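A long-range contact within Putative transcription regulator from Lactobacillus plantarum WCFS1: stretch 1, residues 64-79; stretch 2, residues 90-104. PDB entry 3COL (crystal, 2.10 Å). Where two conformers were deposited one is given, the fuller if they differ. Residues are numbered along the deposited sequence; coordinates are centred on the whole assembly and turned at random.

Stretch 1, residues 64-79: RETNRILSTTDLDRLS
Stretch 2 90-104: RLYVQQVYDYSLANP

Stretch 2 is helical from Arg90 through Ala102 and leaves helical phi/psi at Asn103 (-129/72). Stretch 1 runs against it in the opposite sense: helix 72-78 lies at 157° to helix 90-102, with a closest axial approach of 10.4 Å, and CA-CA pairs run from Ile69-Tyr99 (5.9 Å) through Leu70-Gln95 (7.1 Å) to Leu78-Tyr92 (7.2 Å).

Glu65 (chi1 and chi2 both m), in the opening helix, organises the charged end. Its OE2 accepts from Arg64 NE at 3.0 Å, and its OE1 from Arg68 NH1 at 2.8 Å, both salt bridges. Thus held, Arg68 (chi1 -112°, chi2 t, chi3 -101°) also donates weakly from NH1 to Tyr99 OH, 2.9 Å away at the guanidinium edge.

Tyr99 (chi1 t, chi2 73°) buries the most surface. Ile69 CA sits over one face of its ring, 3.9 Å from the centroid and 13° off the normal, a CH-pi contact, while Ile69 CG1 (chi1 m, chi2 t) lies 3.6 Å from Tyr99 CE2. The Ile69 carbonyl O accepts from Gln95 NE2 at 2.9 Å and 157°, tying this carbonyl to helix 90-102.

Leu70 is extended (-121/137; m, t). Its CD1 meets the edge of the Tyr92 ring, 3.8 Å from CE1, and its CD2 is 3.6 Å from Gln95 CG. Ser71 (-82/171, chi1 p) caps the next helix: its OG accepts from Asp74 N at 2.9 Å, and Ser71 N donates to Asp74 OD2, also at 2.9 Å. The CA-to-CB bond of Asp74 (chi1 m) points toward stretch 2; a water donates to its OD1 (3.1 Å) and to Gln95 OE1 (3.3 Å); Gln95 is t, p.

Arg77 CG packs 4.0 Å from Leu91 CD1. Finally, Leu78 (m, t) places CD1 3.8 Å from Tyr92 CD1 and CD2 4.3 Å from Leu91 CB, closing the apolar end.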

ATOM      1  N   ARG A  64      -0.486  14.523 -12.309  1.00 11.50           N
ATOM      2  CA  ARG A  64      -1.095  15.505 -11.419  1.00 11.67           C
ATOM      3  C   ARG A  64      -0.908  15.170  -9.940  1.00 12.09           C
ATOM      4  O   ARG A  64      -0.431  16.020  -9.163  1.00 10.35           O
ATOM      5  CB  ARG A  64      -2.595  15.653 -11.689  1.00 12.30           C
ATOM      6  CG  ARG A  64      -3.237  16.857 -10.973  1.00 13.84           C
ATOM      7  CD  ARG A  64      -4.732  16.919 -11.184  1.00 12.37           C
ATOM      8  NE  ARG A  64      -5.451  15.870 -10.466  1.00 15.24           N
ATOM      9  CZ  ARG A  64      -6.782  15.841 -10.356  1.00 16.64           C
ATOM     10  NH1 ARG A  64      -7.517  16.806 -10.919  1.00 14.98           N
ATOM     11  NH2 ARG A  64      -7.377  14.851  -9.684  1.00 17.47           N
ATOM     12  N   GLU A  65      -1.306  13.960  -9.548  1.00 11.55           N
ATOM     13  CA  GLU A  65      -1.140  13.539  -8.155  1.00 13.92           C
ATOM     14  C   GLU A  65       0.330  13.547  -7.702  1.00 14.65           C
ATOM     15  O   GLU A  65       0.646  14.162  -6.690  1.00 15.58           O
ATOM     16  CB  GLU A  65      -1.785  12.161  -7.874  1.00 13.05           C
ATOM     17  CG  GLU A  65      -3.327  12.144  -8.085  1.00 12.84           C
ATOM     18  CD  GLU A  65      -4.021  13.328  -7.436  1.00 14.93           C
ATOM     19  OE1 GLU A  65      -3.883  13.506  -6.194  1.00 13.72           O
ATOM     20  OE2 GLU A  65      -4.690  14.093  -8.161  1.00 13.81           O
ATOM     21  N   THR A  66       1.215  12.886  -8.454  1.00 15.55           N
ATOM     22  CA  THR A  66       2.630  12.817  -8.067  1.00 16.21           C
ATOM     23  C   THR A  66       3.300  14.169  -8.022  1.00 17.13           C
ATOM     24  O   THR A  66       4.081  14.447  -7.121  1.00 16.66           O
ATOM     25  CB  THR A  66       3.443  11.841  -8.936  1.00 16.20           C
ATOM     26  OG1 THR A  66       3.352  12.215 -10.309  1.00 15.73           O
ATOM     27  CG2 THR A  66       2.926  10.458  -8.750  1.00 15.18           C
ATOM     28  N   ASN A  67       2.977  15.025  -8.983  1.00 19.17           N
ATOM     29  CA  ASN A  67       3.540  16.377  -9.003  1.00 21.56           C
ATOM     30  C   ASN A  67       3.056  17.295  -7.881  1.00 22.32           C
ATOM     31  O   ASN A  67       3.693  18.285  -7.558  1.00 21.68           O
ATOM     32  CB  ASN A  67       3.344  17.001 -10.381  1.00 22.12           C
ATOM     33  CG  ASN A  67       4.435  16.582 -11.346  1.00 24.73           C
ATOM     34  OD1 ASN A  67       4.314  15.582 -12.063  1.00 28.32           O
ATOM     35  ND2 ASN A  67       5.539  17.320 -11.325  1.00 27.97           N
ATOM     36  N   ARG A  68       1.950  16.939  -7.246  1.00 24.13           N
ATOM     37  CA  ARG A  68       1.480  17.745  -6.127  1.00 26.32           C
ATOM     38  C   ARG A  68       2.252  17.479  -4.818  1.00 25.65           C
ATOM     39  O   ARG A  68       2.158  18.249  -3.863  1.00 26.42           O
ATOM     40  CB  ARG A  68      -0.049  17.589  -5.927  1.00 26.61           C
ATOM     41  CG  ARG A  68      -0.838  18.859  -6.248  1.00 28.89           C
ATOM     42  CD  ARG A  68      -2.240  18.859  -5.599  1.00 28.90           C
ATOM     43  NE  ARG A  68      -3.341  18.498  -6.519  1.00 30.46           N
ATOM     44  CZ  ARG A  68      -3.869  17.283  -6.626  1.00 29.72           C
ATOM     45  NH1 ARG A  68      -3.386  16.280  -5.896  1.00 28.89           N
ATOM     46  NH2 ARG A  68      -4.879  17.072  -7.461  1.00 28.83           N
ATOM     47  N   ILE A  69       3.018  16.402  -4.764  1.00 25.16           N
ATOM     48  CA  ILE A  69       3.674  16.057  -3.504  1.00 25.35           C
ATOM     49  C   ILE A  69       4.756  17.082  -3.068  1.00 25.71           C
ATOM     50  O   ILE A  69       4.685  17.630  -1.949  1.00 26.32           O
ATOM     51  CB  ILE A  69       4.206  14.629  -3.514  1.00 25.26           C
ATOM     52  CG1 ILE A  69       3.082  13.656  -3.912  1.00 24.29           C
ATOM     53  CG2 ILE A  69       4.831  14.270  -2.123  1.00 26.40           C
ATOM     54  CD1 ILE A  69       3.526  12.229  -4.065  1.00 20.88           C
ATOM     55  N   LEU A  70       5.702  17.373  -3.959  1.00 25.01           N
ATOM     56  CA  LEU A  70       6.802  18.298  -3.680  1.00 25.06           C
ATOM     57  C   LEU A  70       6.840  19.470  -4.649  1.00 25.53           C
ATOM     58  O   LEU A  70       6.720  19.279  -5.855  1.00 24.97           O
ATOM     59  CB  LEU A  70       8.140  17.559  -3.793  1.00 24.62           C
ATOM     60  CG  LEU A  70       8.310  16.288  -2.970  1.00 23.42           C
ATOM     61  CD1 LEU A  70       9.458  15.480  -3.500  1.00 23.09           C
ATOM     62  CD2 LEU A  70       8.486  16.602  -1.499  1.00 23.17           C
ATOM     63  N   SER A  71       7.071  20.673  -4.110  1.00 26.54           N
ATOM     64  CA  SER A  71       7.261  21.873  -4.912  1.00 26.40           C
ATOM     65  C   SER A  71       8.699  21.947  -5.397  1.00 26.46           C
ATOM     66  O   SER A  71       9.548  21.140  -4.976  1.00 26.37           O
ATOM     67  CB  SER A  71       6.936  23.113  -4.095  1.00 26.81           C
ATOM     68  OG  SER A  71       7.960  23.383  -3.144  1.00 28.37           O
ATOM     69  N   THR A  72       8.953  22.906  -6.286  1.00 26.08           N
ATOM     70  CA  THR A  72      10.295  23.239  -6.787  1.00 26.77           C
ATOM     71  C   THR A  72      11.202  23.678  -5.637  1.00 26.45           C
ATOM     72  O   THR A  72      12.348  23.239  -5.548  1.00 26.43           O
ATOM     73  CB  THR A  72      10.231  24.371  -7.840  1.00 26.82           C
ATOM     74  OG1 THR A  72       9.095  24.167  -8.696  1.00 27.84           O
ATOM     75  CG2 THR A  72      11.504  24.407  -8.695  1.00 28.06           C
ATOM     76  N   THR A  73      10.658  24.549  -4.783  1.00 26.29           N
ATOM     77  CA  THR A  73      11.213  24.919  -3.475  1.00 26.57           C
ATOM     78  C   THR A  73      11.622  23.707  -2.603  1.00 25.56           C
ATOM     79  O   THR A  73      12.743  23.670  -2.071  1.00 24.94           O
ATOM     80  CB  THR A  73      10.192  25.783  -2.702  1.00 26.52           C
ATOM     81  OG1 THR A  73       9.999  27.010  -3.412  1.00 31.37           O
ATOM     82  CG2 THR A  73      10.669  26.110  -1.309  1.00 28.10           C
ATOM     83  N   ASP A  74      10.710  22.741  -2.455  1.00 24.25           N
ATOM     84  CA  ASP A  74      11.017  21.502  -1.749  1.00 23.91           C
ATOM     85  C   ASP A  74      12.218  20.826  -2.381  1.00 22.92           C
ATOM     86  O   ASP A  74      13.178  20.507  -1.701  1.00 22.47           O
ATOM     87  CB  ASP A  74       9.822  20.530  -1.762  1.00 24.02           C
ATOM     88  CG  ASP A  74       8.632  21.056  -0.996  1.00 25.36           C
ATOM     89  OD1 ASP A  74       8.810  21.958  -0.150  1.00 27.90           O
ATOM     90  OD2 ASP A  74       7.506  20.577  -1.242  1.00 27.27           O
ATOM     91  N   LEU A  75      12.144  20.617  -3.692  1.00 22.87           N
ATOM     92  CA  LEU A  75      13.144  19.866  -4.435  1.00 23.07           C
ATOM     93  C   LEU A  75      14.521  20.501  -4.351  1.00 22.52           C
ATOM     94  O   LEU A  75      15.540  19.809  -4.368  1.00 22.56           O
ATOM     95  CB  LEU A  75      12.718  19.749  -5.903  1.00 23.53           C
ATOM     96  CG  LEU A  75      12.157  18.426  -6.435  1.00 24.96           C
ATOM     97  CD1 LEU A  75      11.598  17.557  -5.362  1.00 25.23           C
ATOM     98  CD2 LEU A  75      11.133  18.666  -7.540  1.00 27.51           C
ATOM     99  N   ASP A  76      14.552  21.819  -4.278  1.00 22.15           N
ATOM    100  CA  ASP A  76      15.815  22.526  -4.266  1.00 21.92           C
ATOM    101  C   ASP A  76      16.523  22.254  -2.931  1.00 20.78           C
ATOM    102  O   ASP A  76      17.729  21.975  -2.903  1.00 20.25           O
ATOM    103  CB  ASP A  76      15.590  24.020  -4.523  1.00 23.12           C
ATOM    104  CG  ASP A  76      15.374  24.345  -6.011  1.00 27.20           C
ATOM    105  OD1 ASP A  76      15.423  23.411  -6.858  1.00 32.36           O
ATOM    106  OD2 ASP A  76      15.169  25.548  -6.342  1.00 30.30           O
ATOM    107  N   ARG A  77      15.755  22.310  -1.846  0.50 19.69           N
ATOM    108  CA  ARG A  77      16.250  21.985  -0.519  0.50 18.62           C
ATOM    109  C   ARG A  77      16.728  20.525  -0.433  0.50 18.48           C
ATOM    110  O   ARG A  77      17.788  20.253   0.136  0.50 18.41           O
ATOM    111  CB  ARG A  77      15.170  22.288   0.538  0.50 18.21           C
ATOM    112  CG  ARG A  77      15.701  22.892   1.833  0.50 16.34           C
ATOM    113  CD  ARG A  77      15.951  24.427   1.775  0.50 11.97           C
ATOM    114  NE  ARG A  77      16.748  24.871   0.630  0.50  7.49           N
ATOM    115  CZ  ARG A  77      18.080  24.829   0.538  0.50  6.29           C
ATOM    116  NH1 ARG A  77      18.837  24.354   1.530  0.50  2.00           N
ATOM    117  NH2 ARG A  77      18.657  25.257  -0.580  0.50  3.80           N
ATOM    118  N   LEU A  78      15.965  19.599  -1.022  1.00 17.89           N
ATOM    119  CA  LEU A  78      16.291  18.148  -0.974  1.00 17.36           C
ATOM    120  C   LEU A  78      17.533  17.771  -1.810  1.00 16.39           C
ATOM    121  O   LEU A  78      18.247  16.803  -1.514  1.00 15.60           O
ATOM    122  CB  LEU A  78      15.072  17.264  -1.347  1.00 15.81           C
ATOM    123  CG  LEU A  78      13.843  17.455  -0.451  1.00 16.38           C
ATOM    124  CD1 LEU A  78      12.634  16.687  -0.958  1.00 13.75           C
ATOM    125  CD2 LEU A  78      14.165  17.064   0.997  1.00 13.10           C
ATOM    126  N   SER A  79      17.801  18.565  -2.830  1.00 15.00           N
ATOM    127  CA  SER A  79      18.953  18.314  -3.669  1.00 15.57           C
ATOM    128  C   SER A  79      20.190  19.099  -3.221  1.00 15.27           C
ATOM    129  O   SER A  79      21.228  19.034  -3.871  1.00 15.11           O
ATOM    130  CB  SER A  79      18.614  18.611  -5.134  1.00 15.37           C
ATOM    131  OG  SER A  79      18.498  20.005  -5.340  1.00 18.68           O
ATOM    132  N   ARG A  90      14.098  14.185   6.927  0.50 11.67           N
ATOM    133  CA  ARG A  90      13.011  14.633   7.777  0.50 12.12           C
ATOM    134  C   ARG A  90      12.100  15.635   7.057  0.50 11.81           C
ATOM    135  O   ARG A  90      10.870  15.521   7.122  0.50 11.72           O
ATOM    136  CB  ARG A  90      13.539  15.207   9.101  0.50 11.80           C
ATOM    137  CG  ARG A  90      12.437  15.412  10.156  0.50 12.86           C
ATOM    138  CD  ARG A  90      12.968  16.047  11.443  0.50 12.32           C
ATOM    139  NE  ARG A  90      13.320  17.456  11.225  0.50 15.76           N
ATOM    140  CZ  ARG A  90      14.567  17.909  11.073  0.50 14.03           C
ATOM    141  NH1 ARG A  90      15.582  17.074  11.119  0.50 13.10           N
ATOM    142  NH2 ARG A  90      14.793  19.202  10.885  0.50 14.64           N
ATOM    143  N   LEU A  91      12.714  16.605   6.373  1.00 12.28           N
ATOM    144  CA  LEU A  91      11.994  17.587   5.547  1.00 11.40           C
ATOM    145  C   LEU A  91      11.156  16.886   4.494  1.00 11.35           C
ATOM    146  O   LEU A  91      10.007  17.264   4.251  1.00  9.84           O
ATOM    147  CB  LEU A  91      12.975  18.530   4.839  1.00 11.32           C
ATOM    148  CG  LEU A  91      13.827  19.476   5.713  1.00 14.14           C
ATOM    149  CD1 LEU A  91      14.789  20.291   4.794  1.00 16.63           C
ATOM    150  CD2 LEU A  91      12.968  20.386   6.615  1.00 14.69           C
ATOM    151  N   TYR A  92      11.749  15.876   3.855  1.00 11.46           N
ATOM    152  CA  TYR A  92      11.009  15.121   2.839  1.00 12.99           C
ATOM    153  C   TYR A  92       9.780  14.412   3.400  1.00 11.55           C
ATOM    154  O   TYR A  92       8.687  14.536   2.869  1.00 11.94           O
ATOM    155  CB  TYR A  92      11.936  14.127   2.118  1.00 14.24           C
ATOM    156  CG  TYR A  92      11.195  13.205   1.183  1.00 16.50           C
ATOM    157  CD1 TYR A  92      10.480  13.706   0.102  1.00 14.62           C
ATOM    158  CD2 TYR A  92      11.180  11.844   1.412  1.00 16.55           C
ATOM    159  CE1 TYR A  92       9.782  12.844  -0.742  1.00 19.29           C
ATOM    160  CE2 TYR A  92      10.484  10.994   0.597  1.00 19.87           C
ATOM    161  CZ  TYR A  92       9.788  11.503  -0.469  1.00 18.16           C
ATOM    162  OH  TYR A  92       9.116  10.627  -1.295  1.00 22.99           O
ATOM    163  N   VAL A  93       9.972  13.630   4.454  1.00 12.08           N
ATOM    164  CA  VAL A  93       8.905  12.851   5.004  1.00 10.84           C
ATOM    165  C   VAL A  93       7.838  13.776   5.599  1.00 10.50           C
ATOM    166  O   VAL A  93       6.656  13.478   5.534  1.00 10.29           O
ATOM    167  CB  VAL A  93       9.424  11.835   6.057  1.00 11.89           C
ATOM    168  CG1 VAL A  93       8.261  11.006   6.618  1.00  9.92           C
ATOM    169  CG2 VAL A  93      10.471  10.901   5.416  1.00 11.90           C
ATOM    170  N   GLN A  94       8.253  14.892   6.184  1.00 10.36           N
ATOM    171  CA  GLN A  94       7.270  15.820   6.736  1.00 11.51           C
ATOM    172  C   GLN A  94       6.373  16.439   5.642  1.00 11.69           C
ATOM    173  O   GLN A  94       5.160  16.592   5.837  1.00 11.78           O
ATOM    174  CB  GLN A  94       7.944  16.882   7.593  1.00 12.25           C
ATOM    175  CG  GLN A  94       7.042  18.025   7.987  1.00 15.44           C
ATOM    176  CD  GLN A  94       7.391  18.502   9.339  1.00 23.69           C
ATOM    177  OE1 GLN A  94       8.559  18.804   9.627  1.00 27.24           O
ATOM    178  NE2 GLN A  94       6.398  18.540  10.216  1.00 27.47           N
ATOM    179  N   GLN A  95       6.964  16.783   4.504  1.00 12.15           N
ATOM    180  CA  GLN A  95       6.181  17.213   3.329  1.00 13.46           C
ATOM    181  C   GLN A  95       5.197  16.131   2.804  1.00 12.50           C
ATOM    182  O   GLN A  95       4.019  16.414   2.579  1.00 13.37           O
ATOM    183  CB  GLN A  95       7.126  17.689   2.209  1.00 13.91           C
ATOM    184  CG  GLN A  95       6.428  18.240   0.949  1.00 17.06           C
ATOM    185  CD  GLN A  95       5.304  19.252   1.245  1.00 21.66           C
ATOM    186  OE1 GLN A  95       5.400  20.082   2.162  1.00 20.76           O
ATOM    187  NE2 GLN A  95       4.236  19.188   0.447  1.00 23.22           N
ATOM    188  N   VAL A  96       5.660  14.900   2.621  1.00 12.08           N
ATOM    189  CA  VAL A  96       4.748  13.793   2.172  1.00 10.39           C
ATOM    190  C   VAL A  96       3.571  13.672   3.146  1.00 10.46           C
ATOM    191  O   VAL A  96       2.422  13.562   2.745  1.00 10.56           O
ATOM    192  CB  VAL A  96       5.504  12.434   2.023  1.00 10.62           C
ATOM    193  CG1 VAL A  96       4.525  11.267   1.603  1.00  9.08           C
ATOM    194  CG2 VAL A  96       6.653  12.528   1.048  1.00  9.38           C
ATOM    195  N   TYR A  97       3.878  13.717   4.435  1.00 10.50           N
ATOM    196  CA  TYR A  97       2.891  13.676   5.515  1.00 11.50           C
ATOM    197  C   TYR A  97       1.864  14.795   5.420  1.00 12.07           C
ATOM    198  O   TYR A  97       0.655  14.520   5.382  1.00 10.64           O
ATOM    199  CB  TYR A  97       3.621  13.699   6.868  1.00 12.20           C
ATOM    200  CG  TYR A  97       2.762  13.692   8.100  1.00 12.22           C
ATOM    201  CD1 TYR A  97       2.390  12.493   8.712  1.00 11.71           C
ATOM    202  CD2 TYR A  97       2.345  14.907   8.687  1.00 12.86           C
ATOM    203  CE1 TYR A  97       1.582  12.500   9.891  1.00 14.39           C
ATOM    204  CE2 TYR A  97       1.558  14.933   9.861  1.00 13.68           C
ATOM    205  CZ  TYR A  97       1.180  13.722  10.453  1.00 15.39           C
ATOM    206  OH  TYR A  97       0.383  13.745  11.595  1.00 17.10           O
ATOM    207  N   ASP A  98       2.331  16.045   5.353  1.00 12.97           N
ATOM    208  CA  ASP A  98       1.408  17.194   5.223  1.00 14.38           C
ATOM    209  C   ASP A  98       0.598  17.076   3.943  1.00 15.26           C
ATOM    210  O   ASP A  98      -0.632  17.285   3.962  1.00 15.75           O
ATOM    211  CB  ASP A  98       2.162  18.526   5.182  1.00 14.02           C
ATOM    212  CG  ASP A  98       2.834  18.883   6.511  1.00 16.69           C
ATOM    213  OD1 ASP A  98       2.438  18.359   7.577  1.00 14.78           O
ATOM    214  OD2 ASP A  98       3.745  19.740   6.471  1.00 18.29           O
ATOM    215  N   TYR A  99       1.299  16.786   2.841  1.00 16.02           N
ATOM    216  CA  TYR A  99       0.660  16.612   1.528  1.00 17.27           C
ATOM    217  C   TYR A  99      -0.475  15.598   1.568  1.00 16.45           C
ATOM    218  O   TYR A  99      -1.573  15.867   1.097  1.00 15.97           O
ATOM    219  CB  TYR A  99       1.644  16.209   0.417  1.00 18.39           C
ATOM    220  CG  TYR A  99       0.864  15.889  -0.835  1.00 22.68           C
ATOM    221  CD1 TYR A  99       0.271  16.919  -1.585  1.00 25.21           C
ATOM    222  CD2 TYR A  99       0.627  14.572  -1.222  1.00 23.15           C
ATOM    223  CE1 TYR A  99      -0.478  16.636  -2.693  1.00 25.26           C
ATOM    224  CE2 TYR A  99      -0.136  14.285  -2.336  1.00 21.23           C
ATOM    225  CZ  TYR A  99      -0.679  15.318  -3.062  1.00 24.98           C
ATOM    226  OH  TYR A  99      -1.449  15.054  -4.178  1.00 24.09           O
ATOM    227  N   SER A 100      -0.192  14.421   2.124  1.00 16.28           N
ATOM    228  CA  SER A 100      -1.174  13.368   2.181  1.00 15.38           C
ATOM    229  C   SER A 100      -2.412  13.731   3.016  1.00 14.94           C
ATOM    230  O   SER A 100      -3.531  13.454   2.605  1.00 15.54           O
ATOM    231  CB  SER A 100      -0.530  12.055   2.663  1.00 15.05           C
ATOM    232  OG  SER A 100      -1.477  10.977   2.625  1.00 14.15           O
ATOM    233  N   LEU A 101      -2.235  14.307   4.200  1.00 14.61           N
ATOM    234  CA  LEU A 101      -3.388  14.646   5.030  1.00 14.25           C
ATOM    235  C   LEU A 101      -4.264  15.711   4.406  1.00 13.86           C
ATOM    236  O   LEU A 101      -5.475  15.756   4.668  1.00 13.76           O
ATOM    237  CB  LEU A 101      -2.945  15.114   6.423  1.00 14.76           C
ATOM    238  CG  LEU A 101      -2.209  14.096   7.282  1.00 14.34           C
ATOM    239  CD1 LEU A 101      -1.706  14.715   8.572  1.00 14.35           C
ATOM    240  CD2 LEU A 101      -3.176  12.988   7.618  1.00 16.36           C
ATOM    241  N   ALA A 102      -3.643  16.565   3.598  1.00 14.23           N
ATOM    242  CA  ALA A 102      -4.332  17.701   2.948  1.00 15.08           C
ATOM    243  C   ALA A 102      -5.024  17.256   1.664  1.00 15.01           C
ATOM    244  O   ALA A 102      -5.942  17.928   1.208  1.00 15.38           O
ATOM    245  CB  ALA A 102      -3.346  18.823   2.658  1.00 14.49           C
ATOM    246  N   ASN A 103      -4.542  16.127   1.104  1.00 15.09           N
ATOM    247  CA  ASN A 103      -5.055  15.426  -0.095  1.00 15.00           C
ATOM    248  C   ASN A 103      -5.291  13.930   0.177  1.00 14.33           C
ATOM    249  O   ASN A 103      -4.588  13.076  -0.333  1.00 13.24           O
ATOM    250  CB  ASN A 103      -4.070  15.568  -1.259  1.00 14.06           C
ATOM    251  CG  ASN A 103      -3.708  17.020  -1.526  1.00 16.89           C
ATOM    252  OD1 ASN A 103      -4.338  17.697  -2.357  1.00 14.79           O
ATOM    253  ND2 ASN A 103      -2.724  17.524  -0.790  1.00 15.21           N
ATOM    254  N   PRO A 104      -6.328  13.620   0.958  1.00 14.96           N
ATOM    255  CA  PRO A 104      -6.570  12.283   1.533  1.00 14.26           C
ATOM    256  C   PRO A 104      -6.799  11.137   0.551  1.00 14.52           C
ATOM    257  O   PRO A 104      -6.754   9.987   0.987  1.00 14.84           O
ATOM    258  CB  PRO A 104      -7.803  12.473   2.414  1.00 14.21           C
ATOM    259  CG  PRO A 104      -7.981  13.985   2.561  1.00 15.86           C
ATOM    260  CD  PRO A 104      -7.360  14.607   1.340  1.00 15.05           C
TER
HETATM  261  O   HOH W   1       7.284  22.765   2.393  1.00 37.49           O